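Benzyl alcohol dehydrogenase (Acinetobacter calcoaceticus, PDB 1F8F) probably oxidises benzyl alcohol to benzaldehyde with NAD, as a zinc-containing member of the alcohol dehydrogenase family with a Rossmann-fold cofactor domain. Local coordinates at residues 5-10 against 145-149; 67-71 against 83-89; 172-177 against 315-319; 342-348 against 363-369. All coordinates share one frame; numbering follows the deposited sequence.

Contact 1. Residues 5-10 against 145-149; sequences KDIIAA and FATYA
Phe145 O takes the backbone N-H of Ala10, with Ala10 N 3.0 Å from Phe145 O and an N-H...O angle of 164°. The CA-H of Ala9 approaches the same oxygen as a longer, more bent contact. Further along, Thr147 N gives its hydrogen to Ile8 O in a weak bond. Between these two links Ala9 and Ala146 form a single beta bridge, their segments running almost antiparallel. Alanine suits both places: Ala9 CB and Ala146 CB are only 3.5 Å apart, tighter than usual contact, where the backbones draw together.

Beyond the bridge, side chains take over. Ile7 and Thr147 run antiparallel alongside one another, Ile7 CB lying 3.4 Å from Thr147 OG1. With chi1 at 65°, Ile7 holds CG1 between its own N and carbonyl carbon and swings CG2 beside N, where it meets Tyr148 CB at 3.6 Å. At the far end the Lys5 side chain lies across that of Tyr148, with Lys5 CD over the ring centre, 4.0 Å from the Tyr148 centroid and 2° off the normal, a CH-pi contact; bends at chi3 and chi4 then carry Lys5 NZ across the face toward Tyr148 OH, a weak bond. Glu72 is a weak partner of both Lys5 NZ and Tyr148 OH.

With one sound backbone bond and one weak one, the N-terminal strand, which also pairs with strand 20-26, is joined here mainly through apolar contact, and the nearby Glu72 carboxylate would be expected to favour a charged Lys5.

Contact 2. Residues 67-71 against 83-89; sequences GSGII and VGDHVVL
The beta hairpin of strands 66-74 and 86-89, part of the GroES-like domain, brings Gly69 and Val87 together as an antiparallel hydrogen-bonded pair. Gly69 N donates to Val87 O at 3.2 Å, and Val87 N returns a bond to Gly69 O at 3.1 Å. The ladder extends both ways, with Leu89 N on Gly67 O at 3.1 Å and Ile71 N on Asp85 O at 2.8 Å. Ser68 with Val88 and Ile70 with His86 are the non-hydrogen-bonded pairs, and there CA-H groups approach carbonyls: Ser68 CA lies 3.1 Å from Val87 O.

Ile71 carries most of the side-chain packing. Its CG1 stands beside the backbone N (chi1 -65°) and the chain runs on extended at chi2, carrying Ile71 CD1 to 3.8 Å from Asp85 CB and equally close to Val87 CG1, while the other branch, CG2, leans on the backbone at Val83 CA. Asp85 runs alongside Ile71, while Val87 comes across it. A branched aliphatic residue thus fills two directions at once. On the other face Ile70 CG2 rests near Gly84 O. The positive phi of Gly84, 100°, fits glycine as the chain turns into the strand. The Asp85 side chain meets Ile71 through its methylene; its OD2 accepts from Gln82 N.

Ser68 OG is bonded to Ile165 O, and Val88 packs on the loop residue Leu168. Strand 33-42 pairs with the far edge of 66-74, and strand 156-159 with that of 86-89, so the hairpin lies inside a larger mixed sheet.

Contact 3. Residues 172-177 against 315-319; sequences GCGIQT and VEGSG. With ZN (zinc ion), chain B; NAD (nicotinamide-adenine-dinucleotide), chain F.
Glu316 folds its side chain back over the start of helix 174-186, presenting its carboxylate to Cys173, Gln176 and Thr177. Its CB points away from that helix, and a bend at chi2 (-88°) brings the acid group round. Glu316 OE1 then lies 3.5 Å from Thr177 OG1 and 3.6 Å from Gln176 NE2, while Glu316 OE2 faces Cys173 SG at 3.6 Å. The amide of Gln176 is turned 77° against the carboxylate, so the two flat groups stand nearly upright to each other; the stronger partner of Gln176 NE2 is Ser90 OG.

Thr177 suits its place because its hydroxyl donates back to Cys173 O, from above the carbonyl plane (OG1 to O 2.8 Å). Cys173 O also takes the helix N-H of Thr177, and so has two donors. Thr177 OG1 lies 3.5 Å from C4N of NAD. With SG anti to its own N (chi1 -172°), Cys173, the N-cap of the helix, reaches the zinc ion at 2.2 Å; Cys44 and His65 bind the same metal. Glu316 contributes its backbone as well, N donating to the NAD carboxamide oxygen O7N at 2.7 Å. Gly317, at positive phi, passes close to Gln176 O.

A zinc-bound cysteine beside a nicotinamide ring held through its carboxamide is characteristic of the catalytic site of zinc-dependent alcohol dehydrogenases.

Contact 4. Residues 342-348 against 363-369; sequences LVKFYAF and TLKPIIK
Backbone hydrogen bonds join 343-347 to 365-369 as parallel strands, after a first bond from Lys365 N to Leu342 O at 2.9 Å. Tyr346 N donates to Ile367 O at 3.1 Å and Lys369 N to Tyr346 O at 3.2 Å; Ile367 N to Lys344 O is longer. Pro366, which has no N-H, fits the pattern because the donors on this side are Lys365, Ile367 and Lys369.

The side-chain hydrogen bond runs from Thr363 OG1 to Tyr346 OH at 2.7 Å, with Thr363 OG1 in the plane of the ring. Tyr346 OH has its strongest polar partner in Asp357 OD2, on helix 351-360, which links the strands into a beta-alpha-beta unit; Tyr346 and Pro366 both pack on its Ala354.

Lys369 provides the charged contact: its NZ lies over one face of the Phe345 ring, 4.7 Å from the centroid and 14° off the normal, a cation-pi interaction with CH-pi support from CE. Phe345 CG lies beside its own N (chi1 -68°), which lays the ring under the Lys369 chain.

On the sheet face that carries Phe345, Val343 CG1 meets Ile367 CD1 at 3.7 Å. On the other, Tyr346 CE1 lies 3.8 Å from Pro366 CB.

Overall arrangement
Contact 2 closes first along the chain and falls within the long loop that contact 1 spans; contacts 3 and 4 follow. Contacts 1, 2 and 4 all reach one mixed sheet, in which strand 33-42 pairs with 66-74, 148-152 and 365-369, so the chain's C-terminal strand returns to the GroES-like part. The centres of contacts 1 and 2 are about 15 Å apart, and Phe145 of contact 1 packs on Ile368 and Phe348 of contact 4. Contact 3 lies nearest the chain's centre, joining helix 174-186 to the loop after Rossmann strand 310-313. It touches contact 2 at Gly172 and contact 4 at Ile175; the Cys173 zinc and nicotinamide thus lie near where sheet and cofactor domain meet.

Contact 1. Residues 5-10 against 145-149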
# COMPACT_ATOMS: atom_id res chain seq x y z
N LYS A 5 -2.59 -28.82 -40.51
CA LYS A 5 -1.15 -29.08 -40.63
C LYS A 5 -0.63 -30.29 -39.86
O LYS A 5 -1.14 -30.63 -38.77
CB LYS A 5 -0.47 -27.81 -40.08
CG LYS A 5 0.99 -27.56 -40.35
CD LYS A 5 1.54 -26.32 -39.70
CE LYS A 5 1.74 -25.13 -40.59
NZ LYS A 5 3.06 -24.98 -41.27
N ASP A 6 0.37 -31.00 -40.41
CA ASP A 6 0.97 -32.13 -39.70
C ASP A 6 2.24 -31.67 -38.96
O ASP A 6 2.98 -30.80 -39.43
CB ASP A 6 1.39 -33.34 -40.52
CG ASP A 6 0.37 -34.07 -41.36
OD1 ASP A 6 0.16 -33.65 -42.51
OD2 ASP A 6 -0.17 -35.10 -40.90
N ILE A 7 2.43 -32.24 -37.76
CA ILE A 7 3.56 -31.92 -36.89
C ILE A 7 4.12 -33.10 -36.07
O ILE A 7 3.43 -34.12 -35.86
CB ILE A 7 3.10 -30.89 -35.82
CG1 ILE A 7 2.05 -31.52 -34.88
CG2 ILE A 7 2.52 -29.59 -36.37
CD1 ILE A 7 1.83 -30.79 -33.59
N ILE A 8 5.27 -32.89 -35.39
CA ILE A 8 5.86 -33.85 -34.47
C ILE A 8 5.70 -33.36 -33.03
O ILE A 8 6.04 -32.21 -32.77
CB ILE A 8 7.39 -34.03 -34.72
CG1 ILE A 8 7.76 -34.46 -36.14
CG2 ILE A 8 8.02 -34.96 -33.67
CD1 ILE A 8 7.04 -35.67 -36.71
N ALA A 9 5.24 -34.14 -32.07
CA ALA A 9 5.13 -33.65 -30.69
C ALA A 9 5.48 -34.76 -29.73
O ALA A 9 5.11 -35.87 -30.05
CB ALA A 9 3.73 -33.16 -30.34
N ALA A 10 6.03 -34.48 -28.58
CA ALA A 10 6.34 -35.48 -27.58
C ALA A 10 5.11 -35.81 -26.74
O ALA A 10 4.62 -34.95 -25.99
CB ALA A 10 7.45 -34.94 -26.67
N PHE A 145 5.59 -28.95 -26.03
CA PHE A 145 6.71 -29.83 -26.48
C PHE A 145 6.37 -30.29 -27.92
O PHE A 145 6.15 -31.47 -28.14
CB PHE A 145 7.11 -30.97 -25.60
CG PHE A 145 7.66 -30.64 -24.24
CD1 PHE A 145 8.58 -29.65 -24.05
CD2 PHE A 145 7.25 -31.33 -23.10
CE1 PHE A 145 9.12 -29.32 -22.82
CE2 PHE A 145 7.77 -31.07 -21.85
CZ PHE A 145 8.70 -30.05 -21.72
N ALA A 146 6.27 -29.39 -28.89
CA ALA A 146 6.02 -29.60 -30.27
C ALA A 146 6.51 -28.49 -31.21
O ALA A 146 6.77 -27.34 -30.91
CB ALA A 146 4.54 -29.78 -30.61
N THR A 147 6.58 -28.92 -32.50
CA THR A 147 7.02 -28.02 -33.54
C THR A 147 5.95 -26.95 -33.70
O THR A 147 6.30 -25.95 -34.33
CB THR A 147 7.29 -28.69 -34.91
OG1 THR A 147 6.13 -29.42 -35.33
CG2 THR A 147 8.48 -29.65 -34.88
N TYR A 148 4.68 -27.17 -33.41
CA TYR A 148 3.69 -26.11 -33.59
C TYR A 148 2.80 -26.05 -32.35
O TYR A 148 2.50 -27.08 -31.75
CB TYR A 148 2.87 -26.30 -34.88
CG TYR A 148 3.63 -25.70 -36.06
CD1 TYR A 148 4.57 -26.43 -36.81
CD2 TYR A 148 3.37 -24.39 -36.42
CE1 TYR A 148 5.23 -25.81 -37.86
CE2 TYR A 148 4.02 -23.79 -37.46
CZ TYR A 148 4.96 -24.50 -38.18
OH TYR A 148 5.59 -23.83 -39.22
N ALA A 149 2.45 -24.82 -31.94
CA ALA A 149 1.58 -24.64 -30.80
C ALA A 149 0.48 -23.61 -31.08
O ALA A 149 0.68 -22.58 -31.74
CB ALA A 149 2.38 -24.13 -29.59

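Contact 2. Residues 67-71 against 83-89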
# COMPACT_ATOMS: atom_id res chain seq x y z
N GLY A 67 7.31 -22.40 -23.72
CA GLY A 67 7.66 -22.24 -25.12
C GLY A 67 8.02 -20.88 -25.61
O GLY A 67 7.63 -19.88 -25.00
N SER A 68 8.80 -20.82 -26.67
CA SER A 68 9.13 -19.60 -27.37
C SER A 68 9.15 -19.99 -28.87
O SER A 68 9.41 -21.18 -29.18
CB SER A 68 10.37 -18.93 -26.89
OG SER A 68 11.57 -19.66 -27.01
N GLY A 69 8.80 -19.03 -29.72
CA GLY A 69 8.69 -19.31 -31.14
C GLY A 69 8.40 -18.04 -31.95
O GLY A 69 8.71 -16.92 -31.58
N ILE A 70 7.85 -18.24 -33.14
CA ILE A 70 7.56 -17.23 -34.15
C ILE A 70 6.11 -17.38 -34.61
O ILE A 70 5.59 -18.47 -34.88
CB ILE A 70 8.43 -17.43 -35.42
CG1 ILE A 70 9.93 -17.50 -35.07
CG2 ILE A 70 8.27 -16.32 -36.46
CD1 ILE A 70 10.82 -17.90 -36.22
N ILE A 71 5.42 -16.25 -34.65
CA ILE A 71 4.02 -16.34 -35.13
C ILE A 71 3.97 -16.62 -36.63
O ILE A 71 4.46 -15.87 -37.43
CB ILE A 71 3.21 -15.10 -34.79
CG1 ILE A 71 3.05 -14.94 -33.26
CG2 ILE A 71 1.83 -15.22 -35.42
CD1 ILE A 71 2.57 -13.57 -32.85
N VAL A 83 1.99 -11.81 -37.78
CA VAL A 83 2.77 -12.91 -38.34
C VAL A 83 4.24 -12.58 -38.33
O VAL A 83 4.58 -11.46 -38.77
CB VAL A 83 2.30 -13.22 -39.77
CG1 VAL A 83 3.13 -14.30 -40.45
CG2 VAL A 83 0.84 -13.63 -39.75
N GLY A 84 5.10 -13.43 -37.77
CA GLY A 84 6.52 -13.05 -37.70
C GLY A 84 6.98 -12.51 -36.36
O GLY A 84 8.21 -12.47 -36.12
N ASP A 85 6.10 -12.04 -35.46
CA ASP A 85 6.58 -11.63 -34.14
C ASP A 85 7.20 -12.85 -33.44
O ASP A 85 6.82 -13.99 -33.69
CB ASP A 85 5.44 -11.08 -33.28
CG ASP A 85 4.92 -9.72 -33.71
OD1 ASP A 85 5.68 -8.93 -34.32
OD2 ASP A 85 3.76 -9.34 -33.45
N HIS A 86 8.17 -12.62 -32.61
CA HIS A 86 8.87 -13.50 -31.71
C HIS A 86 8.11 -13.48 -30.37
O HIS A 86 7.89 -12.35 -29.88
CB HIS A 86 10.27 -12.96 -31.41
CG HIS A 86 11.24 -13.17 -32.54
ND1 HIS A 86 12.61 -13.25 -32.34
CD2 HIS A 86 11.05 -13.35 -33.88
CE1 HIS A 86 13.20 -13.44 -33.51
NE2 HIS A 86 12.28 -13.52 -34.46
N VAL A 87 7.71 -14.58 -29.78
CA VAL A 87 6.91 -14.62 -28.58
C VAL A 87 7.34 -15.65 -27.52
O VAL A 87 8.03 -16.67 -27.71
CB VAL A 87 5.42 -14.91 -28.91
CG1 VAL A 87 4.69 -13.78 -29.66
CG2 VAL A 87 5.33 -16.17 -29.78
N VAL A 88 6.86 -15.30 -26.30
CA VAL A 88 7.03 -16.18 -25.12
C VAL A 88 5.64 -16.64 -24.68
O VAL A 88 4.71 -15.82 -24.71
CB VAL A 88 7.83 -15.44 -24.04
CG1 VAL A 88 7.74 -16.27 -22.75
CG2 VAL A 88 9.31 -15.28 -24.42
N LEU A 89 5.27 -17.86 -24.49
CA LEU A 89 3.95 -18.36 -24.18
C LEU A 89 3.93 -18.67 -22.67
O LEU A 89 4.66 -19.51 -22.17
CB LEU A 89 3.75 -19.74 -24.82
CG LEU A 89 4.10 -19.84 -26.30
CD1 LEU A 89 3.49 -21.12 -26.90
CD2 LEU A 89 3.54 -18.64 -27.09

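Contact 3. Residues 172-177 against 315-319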
# COMPACT_ATOMS: atom_id res chain seq x y z
N GLY A 172 8.30 -17.70 -19.37
CA GLY A 172 6.82 -17.88 -19.20
C GLY A 172 6.41 -18.69 -17.96
O GLY A 172 5.21 -18.94 -17.76
N CYS A 173 7.34 -19.19 -17.14
CA CYS A 173 7.04 -19.91 -15.95
C CYS A 173 8.08 -19.79 -14.84
O CYS A 173 7.90 -18.97 -13.93
CB CYS A 173 6.81 -21.43 -16.08
SG CYS A 173 6.21 -22.20 -14.54
N GLY A 174 9.08 -20.68 -14.79
CA GLY A 174 10.01 -20.65 -13.64
C GLY A 174 10.77 -19.36 -13.33
O GLY A 174 10.96 -19.04 -12.13
N ILE A 175 11.28 -18.63 -14.32
CA ILE A 175 12.01 -17.39 -14.09
C ILE A 175 11.10 -16.26 -13.59
O ILE A 175 11.42 -15.63 -12.60
CB ILE A 175 12.83 -16.97 -15.31
CG1 ILE A 175 13.47 -18.20 -16.00
CG2 ILE A 175 13.93 -15.96 -14.94
CD1 ILE A 175 14.47 -19.00 -15.17
N GLN A 176 9.88 -16.08 -14.16
CA GLN A 176 8.91 -15.10 -13.73
C GLN A 176 8.41 -15.45 -12.34
O GLN A 176 8.12 -14.56 -11.53
CB GLN A 176 7.72 -14.85 -14.67
CG GLN A 176 6.59 -15.86 -14.80
CD GLN A 176 5.49 -15.37 -15.74
OE1 GLN A 176 5.49 -14.17 -16.05
NE2 GLN A 176 4.56 -16.16 -16.27
N THR A 177 8.35 -16.76 -12.05
CA THR A 177 7.82 -17.17 -10.75
C THR A 177 8.75 -16.72 -9.63
O THR A 177 8.36 -16.14 -8.61
CB THR A 177 7.60 -18.71 -10.63
OG1 THR A 177 6.56 -19.17 -11.50
CG2 THR A 177 7.18 -19.09 -9.21
N VAL A 315 1.35 -17.66 -6.77
CA VAL A 315 1.27 -18.38 -8.05
C VAL A 315 1.92 -17.55 -9.16
O VAL A 315 1.61 -16.36 -9.34
CB VAL A 315 -0.20 -18.64 -8.53
CG1 VAL A 315 -0.32 -19.49 -9.80
CG2 VAL A 315 -1.04 -19.30 -7.45
N GLU A 316 2.88 -18.13 -9.88
CA GLU A 316 3.56 -17.52 -10.99
C GLU A 316 4.05 -16.11 -10.74
O GLU A 316 4.22 -15.31 -11.68
CB GLU A 316 2.62 -17.51 -12.23
CG GLU A 316 2.15 -18.90 -12.62
CD GLU A 316 3.15 -19.56 -13.58
OE1 GLU A 316 4.12 -18.93 -14.06
OE2 GLU A 316 2.98 -20.74 -13.85
N GLY A 317 4.50 -15.81 -9.52
CA GLY A 317 5.11 -14.53 -9.20
C GLY A 317 4.10 -13.40 -9.04
O GLY A 317 4.56 -12.25 -8.88
N SER A 318 2.81 -13.63 -9.02
CA SER A 318 1.81 -12.56 -8.94
C SER A 318 1.91 -11.42 -9.94
O SER A 318 1.33 -10.37 -9.61
CB SER A 318 1.81 -11.99 -7.51
OG SER A 318 1.67 -13.08 -6.59
N GLY A 319 2.52 -11.42 -11.14
CA GLY A 319 2.37 -10.08 -11.81
C GLY A 319 1.30 -10.17 -12.90
O GLY A 319 0.36 -10.94 -12.88
ZN ZN B . 6.41 -24.35 -14.38
PA NAD F . 14.36 -27.50 -8.88
O1A NAD F . 15.20 -26.92 -9.97
O2A NAD F . 14.33 -28.96 -8.74
O5B NAD F . 14.66 -26.77 -7.50
C5B NAD F . 14.28 -27.08 -6.14
C4B NAD F . 15.51 -27.19 -5.25
O4B NAD F . 15.09 -27.63 -3.91
C3B NAD F . 16.61 -28.17 -5.69
O3B NAD F . 17.82 -27.50 -6.00
C2B NAD F . 16.84 -29.11 -4.51
O2B NAD F . 18.22 -29.39 -4.22
C1B NAD F . 16.20 -28.32 -3.36
N9A NAD F . 15.73 -29.14 -2.24
C8A NAD F . 14.89 -30.21 -2.25
N7A NAD F . 14.68 -30.72 -1.04
C5A NAD F . 15.45 -29.93 -0.21
C6A NAD F . 15.67 -29.95 1.18
N6A NAD F . 15.12 -30.80 2.04
N1A NAD F . 16.49 -29.00 1.69
C2A NAD F . 17.08 -28.10 0.84
N3A NAD F . 16.93 -28.00 -0.45
C4A NAD F . 16.11 -28.95 -0.92
O3 NAD F . 12.85 -26.95 -9.15
PN NAD F . 12.46 -25.50 -9.68
O1N NAD F . 13.30 -24.47 -9.05
O2N NAD F . 12.51 -25.49 -11.15
O5D NAD F . 10.92 -25.45 -9.14
C5D NAD F . 10.69 -25.15 -7.75
C4D NAD F . 9.35 -25.55 -7.24
O4D NAD F . 8.33 -24.53 -7.49
C3D NAD F . 8.71 -26.90 -7.57
O3D NAD F . 7.86 -27.29 -6.47
C2D NAD F . 7.78 -26.48 -8.72
O2D NAD F . 6.80 -27.45 -9.07
C1D NAD F . 7.19 -25.25 -8.01
N1N NAD F . 6.60 -24.33 -8.98
C2N NAD F . 5.64 -23.50 -8.50
C3N NAD F . 5.09 -22.58 -9.36
C7N NAD F . 3.99 -21.55 -8.92
O7N NAD F . 3.52 -20.78 -9.75
N7N NAD F . 3.63 -21.62 -7.59
C4N NAD F . 5.54 -22.47 -10.71
C5N NAD F . 6.86 -22.95 -10.85
C6N NAD F . 7.46 -23.90 -10.04

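Contact 4. Residues 342-348 against 363-369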
# COMPACT_ATOMS: atom_id res chain seq x y z
N LEU A 342 21.55 -20.18 -15.80
CA LEU A 342 20.94 -21.40 -15.26
C LEU A 342 20.69 -22.43 -16.37
O LEU A 342 20.13 -23.53 -16.15
CB LEU A 342 19.60 -20.98 -14.63
CG LEU A 342 19.62 -19.74 -13.75
CD1 LEU A 342 18.23 -19.36 -13.20
CD2 LEU A 342 20.53 -19.92 -12.53
N VAL A 343 20.98 -22.08 -17.62
CA VAL A 343 20.55 -22.88 -18.75
C VAL A 343 21.46 -23.87 -19.43
O VAL A 343 22.59 -23.45 -19.69
CB VAL A 343 20.01 -21.85 -19.80
CG1 VAL A 343 19.81 -22.36 -21.19
CG2 VAL A 343 18.65 -21.37 -19.23
N LYS A 344 20.91 -25.05 -19.81
CA LYS A 344 21.66 -25.98 -20.66
C LYS A 344 20.75 -26.57 -21.76
O LYS A 344 19.64 -27.02 -21.50
CB LYS A 344 22.31 -27.10 -19.85
CG LYS A 344 23.08 -28.15 -20.64
CD LYS A 344 23.42 -29.38 -19.80
CE LYS A 344 24.48 -30.31 -20.37
NZ LYS A 344 24.04 -30.98 -21.63
N PHE A 345 21.16 -26.52 -23.02
CA PHE A 345 20.40 -26.97 -24.17
C PHE A 345 20.50 -28.45 -24.50
O PHE A 345 21.58 -29.03 -24.40
CB PHE A 345 20.83 -26.17 -25.40
CG PHE A 345 20.49 -24.72 -25.43
CD1 PHE A 345 19.20 -24.27 -25.65
CD2 PHE A 345 21.49 -23.75 -25.31
CE1 PHE A 345 18.88 -22.92 -25.70
CE2 PHE A 345 21.19 -22.39 -25.35
CZ PHE A 345 19.87 -21.97 -25.55
N TYR A 346 19.44 -29.16 -24.83
CA TYR A 346 19.42 -30.55 -25.22
C TYR A 346 18.74 -30.72 -26.58
O TYR A 346 17.88 -29.86 -26.80
CB TYR A 346 18.57 -31.30 -24.18
CG TYR A 346 19.15 -31.39 -22.78
CD1 TYR A 346 19.11 -30.32 -21.89
CD2 TYR A 346 19.75 -32.57 -22.37
CE1 TYR A 346 19.65 -30.43 -20.62
CE2 TYR A 346 20.30 -32.68 -21.11
CZ TYR A 346 20.25 -31.60 -20.23
OH TYR A 346 20.82 -31.73 -18.96
N ALA A 347 18.98 -31.75 -27.37
CA ALA A 347 18.20 -31.97 -28.59
C ALA A 347 16.81 -32.53 -28.31
O ALA A 347 16.62 -33.25 -27.29
CB ALA A 347 18.96 -32.99 -29.46
N PHE A 348 15.82 -32.37 -29.20
CA PHE A 348 14.48 -32.90 -29.01
C PHE A 348 14.45 -34.39 -28.70
O PHE A 348 13.78 -34.84 -27.77
CB PHE A 348 13.62 -32.63 -30.25
CG PHE A 348 12.13 -32.62 -30.04
CD1 PHE A 348 11.58 -32.62 -28.77
CD2 PHE A 348 11.27 -32.54 -31.11
CE1 PHE A 348 10.20 -32.60 -28.57
CE2 PHE A 348 9.90 -32.52 -30.94
CZ PHE A 348 9.36 -32.55 -29.67
N THR A 363 21.46 -30.15 -13.76
CA THR A 363 20.93 -29.15 -14.68
C THR A 363 19.83 -28.35 -13.97
O THR A 363 18.78 -28.94 -13.65
CB THR A 363 20.35 -29.80 -15.95
OG1 THR A 363 21.44 -30.37 -16.70
CG2 THR A 363 19.62 -28.83 -16.85
N LEU A 364 20.07 -27.05 -13.92
CA LEU A 364 19.16 -26.10 -13.28
C LEU A 364 17.91 -25.87 -14.14
O LEU A 364 16.80 -26.03 -13.65
CB LEU A 364 19.77 -24.74 -12.99
CG LEU A 364 20.65 -24.50 -11.77
CD1 LEU A 364 19.80 -24.44 -10.51
CD2 LEU A 364 21.73 -25.57 -11.62
N LYS A 365 18.12 -25.47 -15.37
CA LYS A 365 17.04 -25.22 -16.32
C LYS A 365 17.31 -25.77 -17.72
O LYS A 365 17.84 -25.06 -18.58
CB LYS A 365 16.74 -23.69 -16.38
CG LYS A 365 15.79 -23.25 -17.47
CD LYS A 365 14.41 -23.93 -17.34
CE LYS A 365 13.69 -23.53 -16.06
NZ LYS A 365 12.37 -24.26 -15.90
N PRO A 366 16.79 -26.93 -18.05
CA PRO A 366 16.88 -27.48 -19.43
C PRO A 366 16.01 -26.73 -20.41
O PRO A 366 14.96 -26.17 -20.06
CB PRO A 366 16.45 -28.92 -19.28
CG PRO A 366 16.13 -29.19 -17.83
CD PRO A 366 16.01 -27.83 -17.15
N ILE A 367 16.37 -26.66 -21.68
CA ILE A 367 15.69 -26.06 -22.82
C ILE A 367 15.75 -27.01 -24.02
O ILE A 367 16.82 -27.50 -24.41
CB ILE A 367 16.14 -24.68 -23.26
CG1 ILE A 367 16.11 -23.66 -22.12
CG2 ILE A 367 15.19 -24.20 -24.38
CD1 ILE A 367 16.36 -22.21 -22.48
N ILE A 368 14.60 -27.60 -24.35
CA ILE A 368 14.49 -28.55 -25.46
C ILE A 368 14.48 -27.75 -26.76
O ILE A 368 13.52 -27.01 -27.05
CB ILE A 368 13.23 -29.46 -25.30
CG1 ILE A 368 13.20 -30.15 -23.96
CG2 ILE A 368 13.26 -30.58 -26.37
CD1 ILE A 368 12.40 -29.71 -22.78
N LYS A 369 15.54 -27.83 -27.55
CA LYS A 369 15.60 -27.22 -28.88
C LYS A 369 14.77 -28.06 -29.86
O LYS A 369 15.00 -29.26 -29.90
CB LYS A 369 16.97 -27.08 -29.49
CG LYS A 369 17.83 -25.94 -28.99
CD LYS A 369 19.13 -25.93 -29.83
CE LYS A 369 20.21 -25.17 -29.06
NZ LYS A 369 21.15 -24.46 -29.97
O HOH W 1 21.76 -25.86 -15.40